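Local coordinates for fimbrin (Schizosaccharomyces pombe, PDB 1RT8), which binds and crosslinks actin filaments through two actin-binding regions built of calponin-homology domains, and takes part in cell polarity and cytokinesis, at residues H118-L121 against G122-Q126; L445-L448 against H449-S453; R501-L504 against H505-S509. All blocks are in the same frame, centred on the assembly; numbering follows the deposited sequence.

Contact 1 (H118-L121 against G122-Q126); sequences HLIL and GLVWQ. With SO4 (sulfate ion), chain B.
Val124 lies over the turn that carries Ile120 and Leu121. Its CG2 rests 3.3 Å from Ile120 O, and its CB is near the carbonyl oxygens of both residues. The methyl groups CG2 of Ile120 and CG2 of Val124 meet along the helix at 4.3 Å. Leu121 adds a looser touch, with CD1 4.4 Å from Val124 CB. Leu121 CG is anti to the backbone N (chi1 -155°), and chi2 of 55° turns CD1 onward to Val124. Leu123 brings its CB near Leu119 O and Ile120 O.

Below these side chains the backbone is regular. Val124 N donates to Ile120 O at 2.8 Å, and Trp125 N donates to Leu121 O at 3.0 Å. The same i to i+4 pattern joins Gly122 to His118 and Leu123 to Leu119. This is one stretch of alpha-helix, part of helix 117-131 in the first calponin-homology domain, within actin-binding region 1.

A sulfate, probably from the crystallisation liquor, sits by the start of the helix. Its O2 accepts a hydrogen bond from His118 N at 2.9 Å, and another bond to the ion comes from Glu117 N. Sulfate O3 lies in the plane of the His118 ring, at its edge, 3.2 Å from CD2. Further out, Phe44 and Phe45 of helix 43-47 pack on Ile120. Phe17 of helix 11-25 covers Leu121 and Val124. The Trp125 ring points on to a cation-pi contact with Lys249.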
loop_
_atom_site.group_PDB
_atom_site.type_symbol
_atom_site.label_atom_id
_atom_site.label_comp_id
_atom_site.label_asym_id
_atom_site.label_seq_id
_atom_site.Cartn_x
_atom_site.Cartn_y
_atom_site.Cartn_z
ATOM N N HIS A 118 -10.050 3.697 -17.524
ATOM C CA HIS A 118 -9.415 2.453 -17.102
ATOM C C HIS A 118 -8.413 2.689 -15.983
ATOM O O HIS A 118 -8.382 1.949 -14.998
ATOM C CB HIS A 118 -8.720 1.779 -18.288
ATOM C CG HIS A 118 -9.667 1.118 -19.241
ATOM N ND1 HIS A 118 -10.371 -0.021 -18.918
ATOM C CD2 HIS A 118 -10.059 1.461 -20.491
ATOM C CE1 HIS A 118 -11.157 -0.353 -19.928
ATOM N NE2 HIS A 118 -10.987 0.531 -20.895
ATOM N N LEU A 119 -7.594 3.724 -16.135
ATOM C CA LEU A 119 -6.601 4.055 -15.126
ATOM C C LEU A 119 -7.279 4.422 -13.805
ATOM O O LEU A 119 -6.915 3.904 -12.752
ATOM C CB LEU A 119 -5.725 5.207 -15.627
ATOM C CG LEU A 119 -4.749 4.815 -16.744
ATOM C CD1 LEU A 119 -4.226 6.041 -17.458
ATOM C CD2 LEU A 119 -3.613 4.014 -16.147
ATOM N N ILE A 120 -8.274 5.299 -13.855
ATOM C CA ILE A 120 -8.984 5.697 -12.640
ATOM C C ILE A 120 -9.687 4.506 -11.968
ATOM O O ILE A 120 -9.541 4.286 -10.765
ATOM C CB ILE A 120 -10.025 6.794 -12.945
ATOM C CG1 ILE A 120 -9.314 8.145 -13.087
ATOM C CG2 ILE A 120 -11.090 6.841 -11.847
ATOM C CD1 ILE A 120 -10.241 9.292 -13.460
ATOM N N LEU A 121 -10.453 3.741 -12.741
ATOM C CA LEU A 121 -11.155 2.594 -12.169
ATOM C C LEU A 121 -10.136 1.570 -11.666
ATOM O O LEU A 121 -10.376 0.870 -10.680
ATOM C CB LEU A 121 -12.091 1.959 -13.208
ATOM C CG LEU A 121 -13.277 1.181 -12.611
ATOM C CD1 LEU A 121 -14.062 2.083 -11.663
ATOM C CD2 LEU A 121 -14.182 0.661 -13.719
ATOM N N GLY A 122 -8.993 1.493 -12.342
ATOM C CA GLY A 122 -7.951 0.576 -11.927
ATOM C C GLY A 122 -7.436 0.979 -10.557
ATOM O O GLY A 122 -7.247 0.140 -9.677
ATOM N N LEU A 123 -7.213 2.278 -10.377
ATOM C CA LEU A 123 -6.730 2.818 -9.115
ATOM C C LEU A 123 -7.812 2.712 -8.031
ATOM O O LEU A 123 -7.521 2.476 -6.851
ATOM C CB LEU A 123 -6.313 4.273 -9.314
ATOM C CG LEU A 123 -5.878 5.076 -8.091
ATOM C CD1 LEU A 123 -4.739 4.382 -7.364
ATOM C CD2 LEU A 123 -5.453 6.457 -8.553
ATOM N N VAL A 124 -9.066 2.878 -8.435
ATOM C CA VAL A 124 -10.174 2.774 -7.491
ATOM C C VAL A 124 -10.202 1.378 -6.880
ATOM O O VAL A 124 -10.321 1.219 -5.658
ATOM C CB VAL A 124 -11.532 3.066 -8.188
ATOM C CG1 VAL A 124 -12.693 2.468 -7.379
ATOM C CG2 VAL A 124 -11.718 4.570 -8.304
ATOM N N TRP A 125 -10.081 0.365 -7.732
ATOM C CA TRP A 125 -10.092 -1.012 -7.261
ATOM C C TRP A 125 -8.907 -1.283 -6.331
ATOM O O TRP A 125 -9.075 -1.910 -5.274
ATOM C CB TRP A 125 -10.077 -1.988 -8.451
ATOM C CG TRP A 125 -9.749 -3.396 -8.055
ATOM C CD1 TRP A 125 -8.700 -4.142 -8.497
ATOM C CD2 TRP A 125 -10.429 -4.199 -7.075
ATOM N NE1 TRP A 125 -8.676 -5.359 -7.854
ATOM C CE2 TRP A 125 -9.725 -5.419 -6.974
ATOM C CE3 TRP A 125 -11.557 -4.001 -6.272
ATOM C CZ2 TRP A 125 -10.114 -6.438 -6.101
ATOM C CZ3 TRP A 125 -11.945 -5.020 -5.400
ATOM C CH2 TRP A 125 -11.221 -6.220 -5.324
ATOM N N GLN A 126 -7.719 -0.801 -6.694
ATOM C CA GLN A 126 -6.562 -1.037 -5.837
ATOM C C GLN A 126 -6.795 -0.432 -4.456
ATOM O O GLN A 126 -6.463 -1.050 -3.436
ATOM C CB GLN A 126 -5.284 -0.454 -6.453
ATOM C CG GLN A 126 -4.791 -1.176 -7.715
ATOM C CD GLN A 126 -4.470 -2.651 -7.474
ATOM O OE1 GLN A 126 -3.798 -3.008 -6.499
ATOM N NE2 GLN A 126 -4.943 -3.513 -8.371
HETATM S S SO4 B . -8.992 5.328 -20.970
HETATM O O1 SO4 B . -10.495 5.941 -20.932
HETATM O O2 SO4 B . -8.639 5.096 -19.580
HETATM O O3 SO4 B . -8.971 4.239 -21.687
HETATM O O4 SO4 B . -8.212 6.427 -21.479
#

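Contact 2 (L445-L448 against H449-S453); sequences LDVL and HGIKS
At His449 chi1 of 177° sends the imidazole away from the backbone N and out from the helix wall. The helical backbone itself sets CB of His449 3.4 Å from Asp446 O. Ile451 turns the other way. Its CG1 is anti to the carbonyl carbon (chi1 -63°), and this places CG1 3.4 Å from Val447 O. From there the extended chain carries CD1 to Val447 CG1, a light apolar touch at 4.5 Å one turn apart.

A water joins the imidazole to the preceding turn. It lies in the ring plane at the edge, 2.8 Å from His449 ND1, and hydrogen-bonds to Asp446 O at 2.9 Å. That carbonyl oxygen also accepts from Gly450 N, so its helical bond and the water bridge share one oxygen. The carboxylate of Asp446 is held elsewhere, OD1 by Lys426 N and by the OH of Tyr458, whose ring also meets the His449 ring with the planes at about 55°, and OD2 by Gly427 N.

The segment is the C-terminal end of an alpha-helix in the fourth calponin-homology domain. Ile451 N bonds to Val447 O and makes a second, weak bond to Leu448 O. The last turn is closed by Lys452 N, which donates to Leu448 O at 2.9 Å. Lys452 itself then leaves helical geometry.

Helix 442-451 is packed on several sides: Leu445 and Leu448 lie against Ala477 of helix 467-483, and Val447 and Ile451 touch Met420 of helix 410-421. Leu510 of helix 500-511 meets Val447, Leu448 and Ile451.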
loop_
_atom_site.group_PDB
_atom_site.type_symbol
_atom_site.label_atom_id
_atom_site.label_comp_id
_atom_site.label_asym_id
_atom_site.label_seq_id
_atom_site.Cartn_x
_atom_site.Cartn_y
_atom_site.Cartn_z
ATOM N N LEU A 445 8.383 20.421 8.998
ATOM C CA LEU A 445 7.445 21.385 8.437
ATOM C C LEU A 445 8.223 22.661 8.030
ATOM O O LEU A 445 7.904 23.291 7.018
ATOM C CB LEU A 445 6.335 21.699 9.448
ATOM C CG LEU A 445 5.349 20.545 9.674
ATOM C CD1 LEU A 445 4.464 20.826 10.870
ATOM C CD2 LEU A 445 4.499 20.347 8.422
ATOM N N ASP A 446 9.253 23.022 8.798
ATOM C CA ASP A 446 10.078 24.192 8.462
ATOM C C ASP A 446 10.866 23.950 7.170
ATOM O O ASP A 446 11.055 24.865 6.362
ATOM C CB ASP A 446 11.082 24.514 9.575
ATOM C CG ASP A 446 10.442 25.188 10.765
ATOM O OD1 ASP A 446 9.306 25.681 10.636
ATOM O OD2 ASP A 446 11.089 25.232 11.828
ATOM N N VAL A 447 11.348 22.720 6.990
ATOM C CA VAL A 447 12.093 22.383 5.779
ATOM C C VAL A 447 11.161 22.591 4.585
ATOM O O VAL A 447 11.531 23.214 3.590
ATOM C CB VAL A 447 12.549 20.915 5.789
ATOM C CG1 VAL A 447 13.213 20.571 4.466
ATOM C CG2 VAL A 447 13.519 20.677 6.939
ATOM N N LEU A 448 9.944 22.067 4.700
ATOM C CA LEU A 448 8.952 22.179 3.639
ATOM C C LEU A 448 8.591 23.637 3.392
ATOM O O LEU A 448 8.312 24.043 2.254
ATOM C CB LEU A 448 7.704 21.370 4.013
ATOM C CG LEU A 448 7.878 19.844 3.978
ATOM C CD1 LEU A 448 6.828 19.137 4.819
ATOM C CD2 LEU A 448 7.792 19.386 2.543
ATOM N N HIS A 449 8.596 24.419 4.463
ATOM C CA HIS A 449 8.279 25.834 4.380
ATOM C C HIS A 449 9.383 26.530 3.600
ATOM O O HIS A 449 9.141 27.514 2.895
ATOM C CB HIS A 449 8.154 26.440 5.783
ATOM C CG HIS A 449 7.904 27.917 5.773
ATOM N ND1 HIS A 449 8.918 28.843 5.902
ATOM C CD2 HIS A 449 6.769 28.628 5.574
ATOM C CE1 HIS A 449 8.418 30.060 5.778
ATOM N NE2 HIS A 449 7.117 29.957 5.577
ATOM N N GLY A 450 10.603 26.021 3.725
ATOM C CA GLY A 450 11.700 26.615 2.986
ATOM C C GLY A 450 11.615 26.296 1.500
ATOM O O GLY A 450 12.038 27.092 0.659
ATOM N N ILE A 451 11.069 25.129 1.170
ATOM C CA ILE A 451 10.944 24.700 -0.222
ATOM C C ILE A 451 9.816 25.439 -0.925
ATOM O O ILE A 451 9.964 25.883 -2.063
ATOM C CB ILE A 451 10.685 23.185 -0.303
ATOM C CG1 ILE A 451 11.884 22.430 0.272
ATOM C CG2 ILE A 451 10.463 22.744 -1.749
ATOM C CD1 ILE A 451 11.688 20.930 0.295
ATOM N N LYS A 452 8.691 25.563 -0.229
ATOM C CA LYS A 452 7.517 26.246 -0.752
ATOM C C LYS A 452 6.781 26.833 0.454
ATOM O O LYS A 452 5.988 26.148 1.103
ATOM C CB LYS A 452 6.624 25.245 -1.487
ATOM C CG LYS A 452 5.375 25.854 -2.098
ATOM C CD LYS A 452 5.695 26.750 -3.286
ATOM C CE LYS A 452 4.408 27.301 -3.897
ATOM N NZ LYS A 452 4.629 28.110 -5.121
ATOM N N SER A 453 7.043 28.102 0.750
ATOM C CA SER A 453 6.430 28.744 1.907
ATOM C C SER A 453 4.909 28.715 1.893
ATOM O O SER A 453 4.292 28.533 2.933
ATOM C CB SER A 453 6.912 30.191 2.030
ATOM O OG SER A 453 6.562 30.927 0.873
HETATM O O HOH W 1 11.281 27.677 6.970
#

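Contact 3 (R501-L504 against H505-S509); sequences RLVL and HFIGS
Ile507 packs back on Val503, the residue one turn earlier. Its CB lies 3.8 Å from the carbonyl oxygens of both Val503 and Leu504. The next atom, CG1, is anti to the carbonyl carbon (chi1 -65°). It therefore runs back beside the backbone N and comes 3.4 Å from Val503 O. The same CG1 meets the CG1 methyl of Val503 at 4.4 Å. At CG1 the chain bends (chi2 -58°), and the tip CD1 of Ile507 lies 4.0 Å from CD2 of the Phe506 ring. Ile507 N also donates to Val503 O at 3.0 Å.

The two rings leave the helix differently from Ile507, each with CG anti to its own N. His505 CB stays close to Arg501 O and Leu502 O, and Leu502 O lies near the plane of the imidazole, at its edge. Phe506 CB lies 3.4 Å from Val503 O. Gly508 N closes the next turn on Leu504 O at 2.8 Å. Ser509 OG bonds to Phe506 O at 2.6 Å, a serine hydroxyl turned back on its own helix.

The segment belongs to helix 500-511, the last helix of the chain and of the fourth calponin-homology domain. Leu504 reaches Trp387 and Ile394 of helix 379-397 and Met413 of helix 410-421, while Arg501 makes a cation-pi contact with Trp387. Leu502 packs on Val289 of helix 282-296, and Ile507 on Trp416 of helix 410-421.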
loop_
_atom_site.group_PDB
_atom_site.type_symbol
_atom_site.label_atom_id
_atom_site.label_comp_id
_atom_site.label_asym_id
_atom_site.label_seq_id
_atom_site.Cartn_x
_atom_site.Cartn_y
_atom_site.Cartn_z
ATOM N N ARG A 501 17.620 6.585 9.909
ATOM C CA ARG A 501 17.614 6.210 8.499
ATOM C C ARG A 501 16.315 6.608 7.812
ATOM O O ARG A 501 16.308 6.965 6.629
ATOM C CB ARG A 501 17.808 4.707 8.335
ATOM C CG ARG A 501 19.136 4.202 8.834
ATOM C CD ARG A 501 19.168 2.706 8.717
ATOM N NE ARG A 501 20.488 2.181 8.998
ATOM C CZ ARG A 501 20.750 0.892 9.172
ATOM N NH1 ARG A 501 19.772 0.001 9.100
ATOM N NH2 ARG A 501 21.995 0.498 9.403
ATOM N N LEU A 502 15.215 6.541 8.547
ATOM C CA LEU A 502 13.933 6.877 7.962
ATOM C C LEU A 502 13.803 8.385 7.825
ATOM O O LEU A 502 13.180 8.870 6.882
ATOM C CB LEU A 502 12.799 6.272 8.794
ATOM C CG LEU A 502 12.951 4.754 9.002
ATOM C CD1 LEU A 502 11.705 4.163 9.677
ATOM C CD2 LEU A 502 13.176 4.072 7.659
ATOM N N VAL A 503 14.408 9.129 8.745
ATOM C CA VAL A 503 14.363 10.580 8.645
ATOM C C VAL A 503 15.179 10.987 7.418
ATOM O O VAL A 503 14.773 11.857 6.654
ATOM C CB VAL A 503 14.967 11.277 9.891
ATOM C CG1 VAL A 503 15.194 12.770 9.594
ATOM C CG2 VAL A 503 14.026 11.119 11.094
ATOM N N LEU A 504 16.324 10.346 7.217
ATOM C CA LEU A 504 17.170 10.691 6.075
ATOM C C LEU A 504 16.462 10.379 4.759
ATOM O O LEU A 504 16.558 11.155 3.806
ATOM C CB LEU A 504 18.528 9.973 6.173
ATOM C CG LEU A 504 19.616 10.394 5.165
ATOM C CD1 LEU A 504 21.020 10.070 5.696
ATOM C CD2 LEU A 504 19.360 9.712 3.846
ATOM N N HIS A 505 15.740 9.260 4.704
ATOM C CA HIS A 505 14.982 8.887 3.500
ATOM C C HIS A 505 13.978 9.992 3.156
ATOM O O HIS A 505 13.823 10.370 2.000
ATOM C CB HIS A 505 14.237 7.563 3.732
ATOM C CG HIS A 505 13.156 7.274 2.729
ATOM N ND1 HIS A 505 11.815 7.437 3.011
ATOM C CD2 HIS A 505 13.217 6.815 1.455
ATOM C CE1 HIS A 505 11.097 7.092 1.955
ATOM N NE2 HIS A 505 11.925 6.711 0.997
ATOM N N PHE A 506 13.302 10.503 4.175
ATOM C CA PHE A 506 12.312 11.564 3.998
ATOM C C PHE A 506 12.973 12.831 3.429
ATOM O O PHE A 506 12.507 13.397 2.441
ATOM C CB PHE A 506 11.662 11.871 5.351
ATOM C CG PHE A 506 10.696 13.024 5.319
ATOM C CD1 PHE A 506 9.419 12.865 4.799
ATOM C CD2 PHE A 506 11.071 14.270 5.811
ATOM C CE1 PHE A 506 8.521 13.932 4.768
ATOM C CE2 PHE A 506 10.181 15.346 5.786
ATOM C CZ PHE A 506 8.903 15.176 5.262
ATOM N N ILE A 507 14.060 13.268 4.060
ATOM C CA ILE A 507 14.771 14.459 3.615
ATOM C C ILE A 507 15.286 14.269 2.193
ATOM O O ILE A 507 15.201 15.174 1.355
ATOM C CB ILE A 507 15.950 14.782 4.553
ATOM C CG1 ILE A 507 15.419 15.140 5.940
ATOM C CG2 ILE A 507 16.768 15.944 3.999
ATOM C CD1 ILE A 507 14.456 16.318 5.944
ATOM N N GLY A 508 15.817 13.087 1.914
ATOM C CA GLY A 508 16.314 12.826 0.577
ATOM C C GLY A 508 15.214 12.932 -0.463
ATOM O O GLY A 508 15.449 13.369 -1.590
ATOM N N SER A 509 14.004 12.530 -0.092
ATOM C CA SER A 509 12.893 12.597 -1.028
ATOM C C SER A 509 12.551 14.063 -1.304
ATOM O O SER A 509 12.132 14.404 -2.407
ATOM C CB SER A 509 11.665 11.875 -0.465
ATOM O OG SER A 509 10.952 12.705 0.443
#

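From the N terminus, contact 1 comes first, on helix 117-131 of the first calponin-homology domain. Contacts 2 and 3 follow on helices 442-451 and 500-511 of the fourth. Each is local and closes turns of a single helix, with no longer loop. They run in series, and none nests in or crosses another. Contacts 1 and 3 lie on opposite sides of the chain's centre, with their own centres 29 Å apart. Contacts 2 and 3 are neighbours, their nearest atoms about 4 Å apart. Trp416 joins them, touching Ile451 in contact 2 and Ile507 in contact 3. Contact 3 also ties this domain to helices 282-296 and 379-397 of the third.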